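Local coordinates for protein pseudouridine synthase (Pyrococcus abyssi, PDB 2AUS) that probably converts uridines in RNA to pseudouridine, as the Cbf5 enzyme of the TruB family, and carries a PUA domain, a fold that commonly binds RNA, at residues Arg16-Lys21 with Ile274-Ala279; Arg38-His43 with Glu234-Ala239; Ala112-His117 with Val193-Ala198; Lys154-Glu159 with Gly173-Thr178; Glu295-Gly300 with Val323-Asp328. All coordinates share one frame; numbering follows the deposited sequence.

Contact 1. Residues Arg16-Lys21 with Ile274-Ala279; sequences REVIVK and IVKLNA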
# COMPACT_ATOMS: atom_id res chain seq x y z
N ARG A 16 25.52 27.67 -22.10
CA ARG A 16 25.62 29.11 -22.27
C ARG A 16 27.10 29.48 -22.35
O ARG A 16 27.97 28.79 -21.82
CB ARG A 16 24.99 29.85 -21.09
CG ARG A 16 23.55 29.47 -20.78
CD ARG A 16 22.96 30.41 -19.74
NE ARG A 16 21.61 30.03 -19.35
CZ ARG A 16 21.30 28.90 -18.71
NH1 ARG A 16 22.26 28.04 -18.39
NH2 ARG A 16 20.04 28.63 -18.40
N GLU A 17 27.37 30.59 -23.03
CA GLU A 17 28.72 31.08 -23.19
C GLU A 17 29.20 31.66 -21.85
O GLU A 17 28.39 32.19 -21.08
CB GLU A 17 28.72 32.16 -24.27
CG GLU A 17 30.07 32.64 -24.73
CD GLU A 17 29.99 33.21 -26.13
OE1 GLU A 17 29.75 32.43 -27.08
OE2 GLU A 17 30.16 34.44 -26.28
N VAL A 18 30.49 31.54 -21.56
CA VAL A 18 31.06 32.06 -20.32
C VAL A 18 31.98 33.24 -20.64
O VAL A 18 32.84 33.15 -21.51
CB VAL A 18 31.88 30.99 -19.57
CG1 VAL A 18 32.54 31.60 -18.35
CG2 VAL A 18 30.99 29.83 -19.17
N ILE A 19 31.79 34.35 -19.94
CA ILE A 19 32.61 35.52 -20.15
C ILE A 19 33.47 35.78 -18.92
O ILE A 19 32.95 35.99 -17.82
CB ILE A 19 31.73 36.76 -20.44
CG1 ILE A 19 30.83 36.47 -21.65
CG2 ILE A 19 32.61 37.98 -20.70
CD1 ILE A 19 29.91 37.59 -22.02
N VAL A 20 34.78 35.77 -19.11
CA VAL A 20 35.72 35.98 -18.02
C VAL A 20 36.01 37.45 -17.77
O VAL A 20 36.44 38.18 -18.66
CB VAL A 20 37.06 35.25 -18.29
CG1 VAL A 20 38.01 35.50 -17.15
CG2 VAL A 20 36.82 33.77 -18.46
N LYS A 21 35.78 37.86 -16.53
CA LYS A 21 36.00 39.24 -16.13
C LYS A 21 37.41 39.33 -15.52
O LYS A 21 38.16 40.26 -15.82
CB LYS A 21 34.92 39.63 -15.12
CG LYS A 21 34.84 41.11 -14.74
CD LYS A 21 33.68 41.32 -13.77
CE LYS A 21 33.68 42.71 -13.15
NZ LYS A 21 33.40 43.78 -14.13
N ILE A 274 32.97 39.18 -8.82
CA ILE A 274 32.74 38.33 -9.98
C ILE A 274 34.01 38.03 -10.78
O ILE A 274 34.76 38.93 -11.13
CB ILE A 274 31.71 38.98 -10.91
CG1 ILE A 274 30.41 39.23 -10.14
CG2 ILE A 274 31.48 38.10 -12.13
CD1 ILE A 274 29.37 39.99 -10.93
N VAL A 275 34.23 36.75 -11.07
CA VAL A 275 35.39 36.33 -11.84
C VAL A 275 34.97 36.11 -13.30
O VAL A 275 35.60 36.62 -14.23
CB VAL A 275 36.00 35.03 -11.28
CG1 VAL A 275 37.04 34.47 -12.25
CG2 VAL A 275 36.63 35.31 -9.91
N LYS A 276 33.90 35.35 -13.48
CA LYS A 276 33.37 35.06 -14.80
C LYS A 276 31.89 34.74 -14.65
O LYS A 276 31.43 34.42 -13.55
CB LYS A 276 34.12 33.87 -15.41
CG LYS A 276 34.10 32.64 -14.53
CD LYS A 276 35.14 31.62 -14.95
CE LYS A 276 35.08 30.40 -14.07
NZ LYS A 276 36.11 29.40 -14.44
N LEU A 277 31.15 34.83 -15.75
CA LEU A 277 29.72 34.56 -15.72
C LEU A 277 29.15 34.19 -17.09
O LEU A 277 29.79 34.40 -18.12
CB LEU A 277 28.93 35.76 -15.17
CG LEU A 277 29.30 37.24 -15.41
CD1 LEU A 277 29.98 37.46 -16.74
CD2 LEU A 277 28.02 38.07 -15.31
N ASN A 278 27.95 33.62 -17.08
CA ASN A 278 27.29 33.24 -18.32
C ASN A 278 26.77 34.48 -19.02
O ASN A 278 26.44 35.49 -18.38
CB ASN A 278 26.12 32.30 -18.03
CG ASN A 278 26.57 30.89 -17.75
OD1 ASN A 278 25.98 30.21 -16.91
ND2 ASN A 278 27.60 30.43 -18.46
N ALA A 279 26.70 34.40 -20.34
CA ALA A 279 26.18 35.51 -21.13
C ALA A 279 24.66 35.41 -21.02
O ALA A 279 24.12 34.43 -20.51
CB ALA A 279 26.61 35.37 -22.58
O HOH W 1 21.07 33.13 -19.87

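Contact 2. Residues Arg38-His43 with Glu234-Ala239; sequences RPIELH and EYIRKA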
# COMPACT_ATOMS: atom_id res chain seq x y z
N ARG A 38 33.37 15.37 -2.17
CA ARG A 38 33.08 15.72 -0.79
C ARG A 38 32.98 14.49 0.10
O ARG A 38 32.45 13.46 -0.31
CB ARG A 38 31.78 16.54 -0.73
CG ARG A 38 31.93 17.92 -1.38
CD ARG A 38 30.86 18.92 -0.96
NE ARG A 38 29.64 18.76 -1.73
CZ ARG A 38 29.12 19.68 -2.55
NH1 ARG A 38 29.70 20.85 -2.72
NH2 ARG A 38 28.03 19.39 -3.23
N PRO A 39 33.52 14.57 1.33
CA PRO A 39 33.47 13.44 2.26
C PRO A 39 32.00 12.99 2.30
O PRO A 39 31.10 13.83 2.32
CB PRO A 39 33.93 14.05 3.58
CG PRO A 39 34.90 15.11 3.13
CD PRO A 39 34.20 15.73 1.94
N ILE A 40 31.77 11.68 2.34
CA ILE A 40 30.42 11.13 2.30
C ILE A 40 29.34 11.84 3.12
O ILE A 40 28.24 12.08 2.62
CB ILE A 40 30.40 9.62 2.64
CG1 ILE A 40 29.01 9.04 2.34
CG2 ILE A 40 30.78 9.39 4.09
CD1 ILE A 40 28.54 9.29 0.92
N GLU A 41 29.64 12.19 4.37
CA GLU A 41 28.65 12.89 5.20
C GLU A 41 28.29 14.24 4.57
O GLU A 41 27.11 14.58 4.46
CB GLU A 41 29.21 13.14 6.60
CG GLU A 41 29.30 11.92 7.48
CD GLU A 41 27.95 11.30 7.75
OE1 GLU A 41 26.94 12.04 7.76
OE2 GLU A 41 27.90 10.07 7.98
N LEU A 42 29.30 15.00 4.18
CA LEU A 42 29.07 16.30 3.56
C LEU A 42 28.32 16.15 2.26
O LEU A 42 27.44 16.95 1.94
CB LEU A 42 30.40 17.02 3.29
CG LEU A 42 30.98 17.85 4.43
CD1 LEU A 42 32.24 18.57 3.94
CD2 LEU A 42 29.94 18.88 4.89
N HIS A 43 28.67 15.11 1.51
CA HIS A 43 28.03 14.81 0.23
C HIS A 43 26.52 14.67 0.43
O HIS A 43 25.72 15.18 -0.36
CB HIS A 43 28.60 13.51 -0.33
CG HIS A 43 28.01 13.09 -1.63
ND1 HIS A 43 28.22 13.79 -2.80
CD2 HIS A 43 27.24 12.03 -1.96
CE1 HIS A 43 27.61 13.17 -3.80
NE2 HIS A 43 27.00 12.10 -3.31
N GLU A 234 30.50 3.61 -1.55
CA GLU A 234 30.43 3.73 -3.00
C GLU A 234 29.03 3.85 -3.59
O GLU A 234 28.75 4.74 -4.39
CB GLU A 234 31.13 2.54 -3.65
CG GLU A 234 31.26 2.65 -5.15
CD GLU A 234 31.63 1.32 -5.80
OE1 GLU A 234 32.44 0.58 -5.20
OE2 GLU A 234 31.13 1.03 -6.91
N TYR A 235 28.15 2.94 -3.19
CA TYR A 235 26.80 2.94 -3.74
C TYR A 235 25.92 4.08 -3.25
O TYR A 235 25.25 4.72 -4.06
CB TYR A 235 26.16 1.57 -3.47
CG TYR A 235 27.04 0.47 -4.03
CD1 TYR A 235 27.17 0.30 -5.41
CD2 TYR A 235 27.86 -0.29 -3.19
CE1 TYR A 235 28.09 -0.59 -5.94
CE2 TYR A 235 28.79 -1.19 -3.72
CZ TYR A 235 28.90 -1.33 -5.10
OH TYR A 235 29.82 -2.19 -5.63
N ILE A 236 25.92 4.37 -1.96
CA ILE A 236 25.11 5.47 -1.46
C ILE A 236 25.62 6.75 -2.12
O ILE A 236 24.84 7.61 -2.52
CB ILE A 236 25.17 5.59 0.09
CG1 ILE A 236 24.07 6.55 0.57
CG2 ILE A 236 26.53 6.12 0.53
CD1 ILE A 236 22.66 6.12 0.18
N ARG A 237 26.94 6.86 -2.26
CA ARG A 237 27.54 8.04 -2.88
C ARG A 237 27.01 8.23 -4.30
O ARG A 237 26.61 9.34 -4.68
CB ARG A 237 29.06 7.93 -2.93
CG ARG A 237 29.72 9.10 -3.66
CD ARG A 237 31.23 9.02 -3.64
NE ARG A 237 31.80 9.26 -2.32
CZ ARG A 237 31.91 10.46 -1.76
NH1 ARG A 237 31.48 11.54 -2.41
NH2 ARG A 237 32.46 10.59 -0.56
N LYS A 238 27.00 7.16 -5.08
CA LYS A 238 26.50 7.23 -6.45
C LYS A 238 24.99 7.44 -6.52
O LYS A 238 24.48 7.95 -7.50
CB LYS A 238 26.87 5.96 -7.21
CG LYS A 238 28.37 5.78 -7.41
CD LYS A 238 28.68 4.50 -8.15
CE LYS A 238 30.17 4.23 -8.16
NZ LYS A 238 30.45 2.89 -8.73
N ALA A 239 24.29 7.06 -5.46
CA ALA A 239 22.84 7.20 -5.41
C ALA A 239 22.40 8.63 -5.10
O ALA A 239 21.24 8.98 -5.28
CB ALA A 239 22.26 6.24 -4.36

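Contact 3. Residues Ala112-His117 with Val193-Ala198; sequences ALMHLH and VGAHMA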
# COMPACT_ATOMS: atom_id res chain seq x y z
N ALA A 112 2.85 9.64 -21.20
CA ALA A 112 1.48 9.49 -20.75
C ALA A 112 0.63 8.59 -21.61
O ALA A 112 0.82 8.49 -22.82
CB ALA A 112 0.82 10.87 -20.66
N LEU A 113 -0.31 7.94 -20.96
CA LEU A 113 -1.24 7.05 -21.63
C LEU A 113 -2.60 7.75 -21.64
O LEU A 113 -3.22 7.96 -20.60
CB LEU A 113 -1.34 5.73 -20.88
CG LEU A 113 -2.40 4.77 -21.43
CD1 LEU A 113 -2.17 4.55 -22.91
CD2 LEU A 113 -2.35 3.45 -20.67
N MET A 114 -3.06 8.10 -22.84
CA MET A 114 -4.34 8.77 -22.99
C MET A 114 -5.39 7.79 -23.50
O MET A 114 -5.14 7.04 -24.44
CB MET A 114 -4.20 9.94 -23.97
CG MET A 114 -5.53 10.51 -24.47
SD MET A 114 -5.29 11.96 -25.52
CE MET A 114 -4.79 11.19 -27.08
N HIS A 115 -6.55 7.79 -22.87
CA HIS A 115 -7.62 6.91 -23.29
C HIS A 115 -8.76 7.73 -23.90
O HIS A 115 -9.39 8.53 -23.21
CB HIS A 115 -8.16 6.11 -22.10
CG HIS A 115 -9.21 5.12 -22.48
ND1 HIS A 115 -8.95 4.04 -23.31
CD2 HIS A 115 -10.53 5.07 -22.21
CE1 HIS A 115 -10.07 3.38 -23.52
NE2 HIS A 115 -11.05 3.98 -22.87
N LEU A 116 -9.01 7.54 -25.19
CA LEU A 116 -10.08 8.26 -25.87
C LEU A 116 -11.43 7.62 -25.54
O LEU A 116 -11.53 6.40 -25.45
CB LEU A 116 -9.85 8.24 -27.38
CG LEU A 116 -8.57 8.96 -27.79
CD1 LEU A 116 -8.38 8.86 -29.29
CD2 LEU A 116 -8.63 10.42 -27.33
N HIS A 117 -12.45 8.45 -25.36
CA HIS A 117 -13.78 7.96 -25.03
C HIS A 117 -14.61 7.61 -26.26
O HIS A 117 -15.78 7.25 -26.14
CB HIS A 117 -14.50 9.00 -24.17
CG HIS A 117 -13.88 9.21 -22.83
ND1 HIS A 117 -13.77 8.21 -21.89
CD2 HIS A 117 -13.31 10.31 -22.27
CE1 HIS A 117 -13.17 8.67 -20.81
NE2 HIS A 117 -12.88 9.94 -21.01
N VAL A 193 -14.26 13.44 -29.19
CA VAL A 193 -14.72 12.29 -28.41
C VAL A 193 -14.42 12.37 -26.92
O VAL A 193 -15.04 11.67 -26.11
CB VAL A 193 -14.10 10.99 -28.95
CG1 VAL A 193 -14.41 10.85 -30.43
CG2 VAL A 193 -12.59 10.98 -28.72
N GLY A 194 -13.47 13.22 -26.54
CA GLY A 194 -13.12 13.33 -25.14
C GLY A 194 -12.02 12.34 -24.81
O GLY A 194 -11.93 11.27 -25.42
N ALA A 195 -11.18 12.68 -23.84
CA ALA A 195 -10.08 11.81 -23.46
C ALA A 195 -9.80 11.86 -21.96
O ALA A 195 -10.07 12.86 -21.29
CB ALA A 195 -8.84 12.18 -24.23
N HIS A 196 -9.24 10.77 -21.45
CA HIS A 196 -8.91 10.64 -20.04
C HIS A 196 -7.44 10.24 -19.92
O HIS A 196 -6.96 9.42 -20.71
CB HIS A 196 -9.79 9.56 -19.41
CG HIS A 196 -9.48 9.28 -17.97
ND1 HIS A 196 -9.76 10.18 -16.96
CD2 HIS A 196 -8.92 8.20 -17.38
CE1 HIS A 196 -9.39 9.65 -15.80
NE2 HIS A 196 -8.88 8.46 -16.03
N MET A 197 -6.74 10.81 -18.94
CA MET A 197 -5.34 10.45 -18.71
C MET A 197 -5.31 9.21 -17.81
O MET A 197 -5.53 9.30 -16.60
CB MET A 197 -4.60 11.61 -18.03
CG MET A 197 -3.12 11.36 -17.85
SD MET A 197 -2.26 12.80 -17.18
CE MET A 197 -2.75 12.68 -15.44
N ALA A 198 -5.06 8.04 -18.41
CA ALA A 198 -5.04 6.78 -17.67
C ALA A 198 -3.80 6.57 -16.82
O ALA A 198 -3.86 5.92 -15.78
CB ALA A 198 -5.20 5.61 -18.63

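Contact 4. Residues Lys154-Glu159 with Gly173-Thr178; sequences KVYYIE and GVEAGT. With PO4 (phosphate ion), chain E.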
# COMPACT_ATOMS: atom_id res chain seq x y z
N LYS A 154 3.75 26.44 -22.64
CA LYS A 154 4.28 25.91 -23.88
C LYS A 154 4.61 24.42 -23.88
O LYS A 154 5.24 23.90 -22.96
CB LYS A 154 5.52 26.71 -24.29
CG LYS A 154 6.10 26.31 -25.63
CD LYS A 154 7.13 27.33 -26.11
CE LYS A 154 7.71 26.92 -27.46
NZ LYS A 154 6.64 26.75 -28.49
N VAL A 155 4.15 23.75 -24.93
CA VAL A 155 4.41 22.34 -25.14
C VAL A 155 5.51 22.29 -26.20
O VAL A 155 5.29 22.66 -27.35
CB VAL A 155 3.15 21.62 -25.66
CG1 VAL A 155 3.46 20.16 -25.98
CG2 VAL A 155 2.04 21.71 -24.63
N TYR A 156 6.69 21.86 -25.80
CA TYR A 156 7.83 21.81 -26.71
C TYR A 156 7.73 20.71 -27.75
O TYR A 156 8.21 20.87 -28.88
CB TYR A 156 9.11 21.66 -25.91
CG TYR A 156 9.32 22.79 -24.92
CD1 TYR A 156 9.50 24.10 -25.36
CD2 TYR A 156 9.31 22.54 -23.55
CE1 TYR A 156 9.67 25.14 -24.46
CE2 TYR A 156 9.48 23.58 -22.63
CZ TYR A 156 9.66 24.88 -23.10
OH TYR A 156 9.82 25.91 -22.20
N TYR A 157 7.12 19.59 -27.38
CA TYR A 157 6.98 18.48 -28.30
C TYR A 157 6.05 17.39 -27.78
O TYR A 157 5.93 17.18 -26.58
CB TYR A 157 8.36 17.86 -28.61
CG TYR A 157 9.12 17.35 -27.41
CD1 TYR A 157 8.82 16.12 -26.82
CD2 TYR A 157 10.15 18.10 -26.85
CE1 TYR A 157 9.53 15.65 -25.71
CE2 TYR A 157 10.86 17.65 -25.74
CZ TYR A 157 10.55 16.42 -25.18
OH TYR A 157 11.28 15.98 -24.09
N ILE A 158 5.38 16.74 -28.72
CA ILE A 158 4.47 15.65 -28.42
C ILE A 158 4.85 14.55 -29.39
O ILE A 158 4.61 14.66 -30.59
CB ILE A 158 3.00 16.03 -28.66
CG1 ILE A 158 2.55 17.04 -27.60
CG2 ILE A 158 2.13 14.79 -28.61
CD1 ILE A 158 1.10 17.47 -27.75
N GLU A 159 5.47 13.50 -28.87
CA GLU A 159 5.89 12.37 -29.67
C GLU A 159 5.02 11.15 -29.37
O GLU A 159 5.08 10.58 -28.28
CB GLU A 159 7.35 12.06 -29.37
CG GLU A 159 7.80 10.67 -29.78
CD GLU A 159 9.16 10.31 -29.20
OE1 GLU A 159 9.34 10.45 -27.97
OE2 GLU A 159 10.04 9.87 -29.97
N GLY A 173 7.16 17.04 -23.98
CA GLY A 173 8.08 17.94 -23.31
C GLY A 173 7.26 19.19 -23.07
O GLY A 173 6.56 19.64 -23.98
N VAL A 174 7.33 19.75 -21.87
CA VAL A 174 6.55 20.93 -21.54
C VAL A 174 7.27 21.94 -20.66
O VAL A 174 8.25 21.62 -19.98
CB VAL A 174 5.25 20.54 -20.80
CG1 VAL A 174 4.43 19.58 -21.65
CG2 VAL A 174 5.59 19.90 -19.45
N GLU A 175 6.77 23.17 -20.68
CA GLU A 175 7.32 24.24 -19.88
C GLU A 175 6.90 23.96 -18.43
O GLU A 175 5.91 23.26 -18.20
CB GLU A 175 6.74 25.58 -20.35
CG GLU A 175 7.34 26.80 -19.67
CD GLU A 175 6.76 28.12 -20.18
OE1 GLU A 175 7.32 29.19 -19.83
OE2 GLU A 175 5.76 28.08 -20.92
N ALA A 176 7.64 24.48 -17.47
CA ALA A 176 7.30 24.27 -16.07
C ALA A 176 5.87 24.74 -15.79
O ALA A 176 5.43 25.75 -16.33
CB ALA A 176 8.28 25.01 -15.18
N GLY A 177 5.15 23.99 -14.96
CA GLY A 177 3.79 24.37 -14.62
C GLY A 177 2.71 23.91 -15.59
O GLY A 177 1.54 24.27 -15.43
N THR A 178 3.08 23.13 -16.59
CA THR A 178 2.09 22.65 -17.54
C THR A 178 1.40 21.41 -16.96
O THR A 178 2.07 20.48 -16.51
CB THR A 178 2.73 22.28 -18.89
OG1 THR A 178 3.49 23.39 -19.39
CG2 THR A 178 1.66 21.91 -19.91
P PO4 E . 5.35 21.29 -13.00
O1 PO4 E . 5.40 20.95 -14.49
O2 PO4 E . 6.11 22.49 -12.39
O3 PO4 E . 5.61 20.01 -12.13
O4 PO4 E . 3.87 21.66 -12.93

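Contact 5. Residues Glu295-Gly300 with Val323-Asp328; sequences ELVALG and VFMPRD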
# COMPACT_ATOMS: atom_id res chain seq x y z
N GLU A 295 31.32 25.01 -6.92
CA GLU A 295 30.45 24.62 -5.80
C GLU A 295 29.34 25.67 -5.81
O GLU A 295 29.59 26.83 -6.13
CB GLU A 295 31.17 24.74 -4.46
CG GLU A 295 32.40 23.87 -4.30
CD GLU A 295 33.37 24.45 -3.28
OE1 GLU A 295 34.11 25.39 -3.63
OE2 GLU A 295 33.37 23.97 -2.13
N LEU A 296 28.13 25.27 -5.45
CA LEU A 296 27.03 26.22 -5.41
C LEU A 296 27.13 27.04 -4.13
O LEU A 296 27.13 26.49 -3.02
CB LEU A 296 25.69 25.48 -5.44
CG LEU A 296 24.44 26.33 -5.21
CD1 LEU A 296 24.27 27.33 -6.34
CD2 LEU A 296 23.22 25.40 -5.13
N VAL A 297 27.21 28.35 -4.26
CA VAL A 297 27.29 29.20 -3.08
C VAL A 297 25.89 29.63 -2.65
O VAL A 297 25.51 29.51 -1.48
CB VAL A 297 28.10 30.48 -3.35
CG1 VAL A 297 28.15 31.33 -2.08
CG2 VAL A 297 29.51 30.11 -3.84
N ALA A 298 25.12 30.15 -3.60
CA ALA A 298 23.79 30.66 -3.31
C ALA A 298 22.96 30.87 -4.56
O ALA A 298 23.49 30.95 -5.67
CB ALA A 298 23.93 31.98 -2.57
N LEU A 299 21.65 30.96 -4.37
CA LEU A 299 20.73 31.22 -5.46
C LEU A 299 20.31 32.66 -5.27
O LEU A 299 20.20 33.13 -4.13
CB LEU A 299 19.50 30.30 -5.38
CG LEU A 299 19.72 28.84 -5.80
CD1 LEU A 299 18.41 28.05 -5.68
CD2 LEU A 299 20.21 28.81 -7.25
N GLY A 300 20.09 33.38 -6.36
CA GLY A 300 19.69 34.76 -6.21
C GLY A 300 19.05 35.35 -7.45
O GLY A 300 18.96 34.69 -8.49
N VAL A 323 21.33 31.06 0.76
CA VAL A 323 22.74 30.70 0.85
C VAL A 323 22.86 29.22 1.19
O VAL A 323 22.17 28.73 2.08
CB VAL A 323 23.47 31.51 1.95
CG1 VAL A 323 24.90 31.02 2.10
CG2 VAL A 323 23.46 32.99 1.59
N PHE A 324 23.72 28.50 0.47
CA PHE A 324 23.94 27.08 0.72
C PHE A 324 25.31 26.82 1.34
O PHE A 324 25.46 25.94 2.18
CB PHE A 324 23.80 26.30 -0.59
CG PHE A 324 22.43 26.33 -1.14
CD1 PHE A 324 21.44 25.50 -0.63
CD2 PHE A 324 22.08 27.25 -2.12
CE1 PHE A 324 20.13 25.57 -1.08
CE2 PHE A 324 20.77 27.33 -2.58
CZ PHE A 324 19.79 26.49 -2.06
N MET A 325 26.29 27.60 0.92
CA MET A 325 27.67 27.49 1.40
C MET A 325 27.82 27.74 2.90
O MET A 325 27.44 28.80 3.39
CB MET A 325 28.52 28.50 0.62
CG MET A 325 29.97 28.62 1.04
SD MET A 325 30.90 27.17 0.59
CE MET A 325 30.79 27.27 -1.22
N PRO A 326 28.35 26.77 3.67
CA PRO A 326 28.50 27.02 5.11
C PRO A 326 29.60 28.07 5.31
O PRO A 326 30.50 28.21 4.48
CB PRO A 326 28.86 25.64 5.66
CG PRO A 326 29.58 24.98 4.50
CD PRO A 326 28.73 25.39 3.32
N ARG A 327 29.53 28.82 6.41
CA ARG A 327 30.51 29.86 6.70
C ARG A 327 31.95 29.40 6.86
O ARG A 327 32.87 30.19 6.68
CB ARG A 327 30.11 30.62 7.96
CG ARG A 327 28.80 31.38 7.84
CD ARG A 327 28.29 31.79 9.21
NE ARG A 327 26.95 32.36 9.14
CZ ARG A 327 26.68 33.66 9.27
NH1 ARG A 327 27.66 34.52 9.50
NH2 ARG A 327 25.43 34.08 9.18
N ASP A 328 32.14 28.12 7.15
CA ASP A 328 33.47 27.56 7.40
C ASP A 328 34.32 27.10 6.21
O ASP A 328 35.54 26.95 6.36
CB ASP A 328 33.32 26.40 8.39
CG ASP A 328 34.66 25.80 8.80
OD1 ASP A 328 35.09 24.80 8.16
OD2 ASP A 328 35.28 26.34 9.76

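Contact 1. Residues Arg16-Lys21 with Ile274-Ala279
The N-terminal strand 18-20 forms an edge of the PUA-domain sheet, laid antiparallel along strand 274-278 so that the start of the chain closes back on the PUA domain. The best-used acceptor is Glu17 O. It takes the backbone N-H of Ala279, with Ala279 N to Glu17 O at 2.9 Å, and also the side-chain amide of Asn278, whose ND2 lies 3.3 Å from Glu17 O and well above the carbonyl plane. The other end of that amide, OD1, accepts from Lys252 N, so Asn278 links the chain entering strand 18-20 to strand 252-255 and its flat group is fixed in rotation. Ile19 and Leu277 form the hydrogen-bonded pair: Ile19 N meets Leu277 O at 2.7 Å in a nearly straight bond (177°), and Leu277 N returns to Ile19 O. A classic beta bulge interrupts strand 274-278, Val275 and Lys276 both facing Trp254 of the next strand; Val275 O still receives Lys21 N at 2.6 Å. On one face Val18 CG2 rests 3.5 Å from Asn278 ND2, and Val20 lies alongside the CB of Lys276. On the other, Ile19 CD1 touches Ala279 CB at 4.0 Å, where Ile19 also packs on Thr306 and Ile310 of helix 306-311.

Contact 2. Residues Arg38-His43 with Glu234-Ala239
The guanidinium of Arg237 has the methyl CD1 of Ile40 over one face, off to one side of its centre, and the carbonyl of Arg38 at its edge, in plane. The imidazole of His43 carries Arg237 NH1 over one of its faces, 3.8 Å above the ring plane, with the two flat groups turned 41° from each other. Arg237 grips Arg38 O end-on: NH1 and NH2 stand 3.0 and 2.9 Å from this one oxygen, which lies in the guanidinium plane. The side chain runs extended as far as CD and then bends at chi3 (-70°) to present that end. NH2 is also salt-bridged to Glu233, so the charge has a second partner. A return bond runs from His43, its NE2 donating to Arg237 O at 3.1 Å, on a carbonyl lone pair; the same NE2 also bonds to Ile240 O. An alanine in place of Arg237 would remove both bonds to Arg38 O and would probably leave the turn into helix 40-45 less firmly held. The apolar side chains meet at Ile40 CD1 and Ile236 CG2, 3.8 Å apart, the two side chains crossing at about a right angle. Pro39 is the N-cap residue of helix 40-45, so the arginine takes the carbonyl just before the cap: a side-chain-to-backbone tie between the start of one short helix and the flank of another, helix 234-239.

Contact 3. Residues Ala112-His117 with Val193-Ala198
His196 O is the best-held polar atom: one N-H grips it, from His115, with His115 N 2.7 Å from His196 O, the bond almost straight (178°) and nearly along the C=O axis. A second, weaker touch comes from the CA-H of Met114. His196 N answers to His115 O at 2.9 Å, completing a hydrogen-bonded antiparallel pair. Toward the two ends of the ladder, His117 N reaches Gly194 O and Ala198 N reaches Leu113 O, both at 2.9 Å. Gly194 adopts a backbone conformation (phi 89°) that would push a CB against the preceding carbonyl. The His117 ring, its CG anti to the carbonyl carbon, leans obliquely across this glycine, with NE2 3.5 Å from His196 CB. Ala195 CB sits on the opposite face of the sheet between two larger side chains, 3.6 Å from Leu116 CD2 and 3.7 Å from Met114 CG; Leu116 CB also meets Val193 CG2. His115 turns its ND1 to Asp167. In the antiparallel six-stranded sheet, strand 108-116 runs between 195-205 and 167-174. Met114 and Leu116 point to helices 122-131 and 180-191, where Met114 packs on Ile184 and Met129 and Leu116 on Leu191 and Ile125.

Contact 4. Residues Lys154-Glu159 with Gly173-Thr178
The backbone of Gly173 lies over the face of the Tyr157 ring, its CA 3.6 Å from the ring centroid and 18° off the normal, a CH-pi contact whose donor is a backbone CA. A CB at this position would collide with Tyr157 CE2, so the ring takes the place a side chain would need. Tyr157 CG sits in the crowded position between the backbone N and the carbonyl carbon (chi1 59°), which folds the ring over Gly173; its OH bonds to Glu109. Around this glycine the hairpin of strands 152-164 and 167-174 carries a classic beta bulge, with Tyr156 and Tyr157 both facing Gly173 and the register shifting by one. Gly173 O takes weak bonds from Tyr156 N and Tyr157 N, while Gly173 N gives a sound one to Tyr157 O at 2.9 Å. Past the bulge the bonding is regular again: Glu175 N lies 2.8 Å from Lys154 O. The extended Glu175 side chain swings back so that OE2 receives Lys154 N at 3.1 Å through its anti lone pair. The Tyr156 ring passes obliquely by the chain there, with CE2 3.4 Å from Glu175 N and OH near Glu175 CB. From Glu175 a type II turn leads to Thr178, whose OG1 donates to Glu175 O at 2.7 Å. Gly177 N at the turn makes a weak bond of 3.1 Å to O1 of a phosphate ion, probably from the crystallisation liquor.

Contact 5. Residues Glu295-Gly300 with Val323-Asp328
Strand 296-302 of the PUA-domain sheet and the chain leaving strand 316-323 meet here, just beyond the last bridge of the pair, Ala298 with Val323. The polar part is a single carbonyl: Val297 O accepts from Phe324 N at 2.8 Å and from Met325 N at 3.2 Å, both bonds nearly straight and in the carbonyl plane. A classic beta bulge, Val297 and Ala298 both facing Ile289, lies on the other side of the strand. The rest is apolar. The Phe324 ring is met at its edge by Leu299 CG, 3.7 Å from CE2, while Leu296 CD2 comes up obliquely to CD2 of the ring at the same distance. An alanine in place of Phe324 would lose both leucine contacts and would probably loosen the packing where the chain leaves the sheet. Met325, bent at chi2 (70°) and chi3, sets its CB 3.9 Å from Val297 CG1 and curls its terminal CE back to within 4.1 Å of Glu295 CB.

Overall arrangement
Contact 5 is the buried one, mostly apolar around a shared carbonyl; the other four are partly buried. Contacts 1 and 5 reach the same PUA-domain sheet, with centres about 19 Å apart: contact 1 adds one of its outer strands, 18-20, contact 5 lies further in. Contacts 3 and 4 likewise share a sheet, the six-stranded antiparallel one, where strands 108-116 and 167-174 are neighbours; contact 3 is regular ladder, contact 4 a bulged hairpin. Contact 2 alone joins helices, through an arginine and a histidine rather than a ladder, and comes within about 4 Å of contact 5 at nearest atoms. Contacts 1 and 3 lie on opposite sides of the chain's centre.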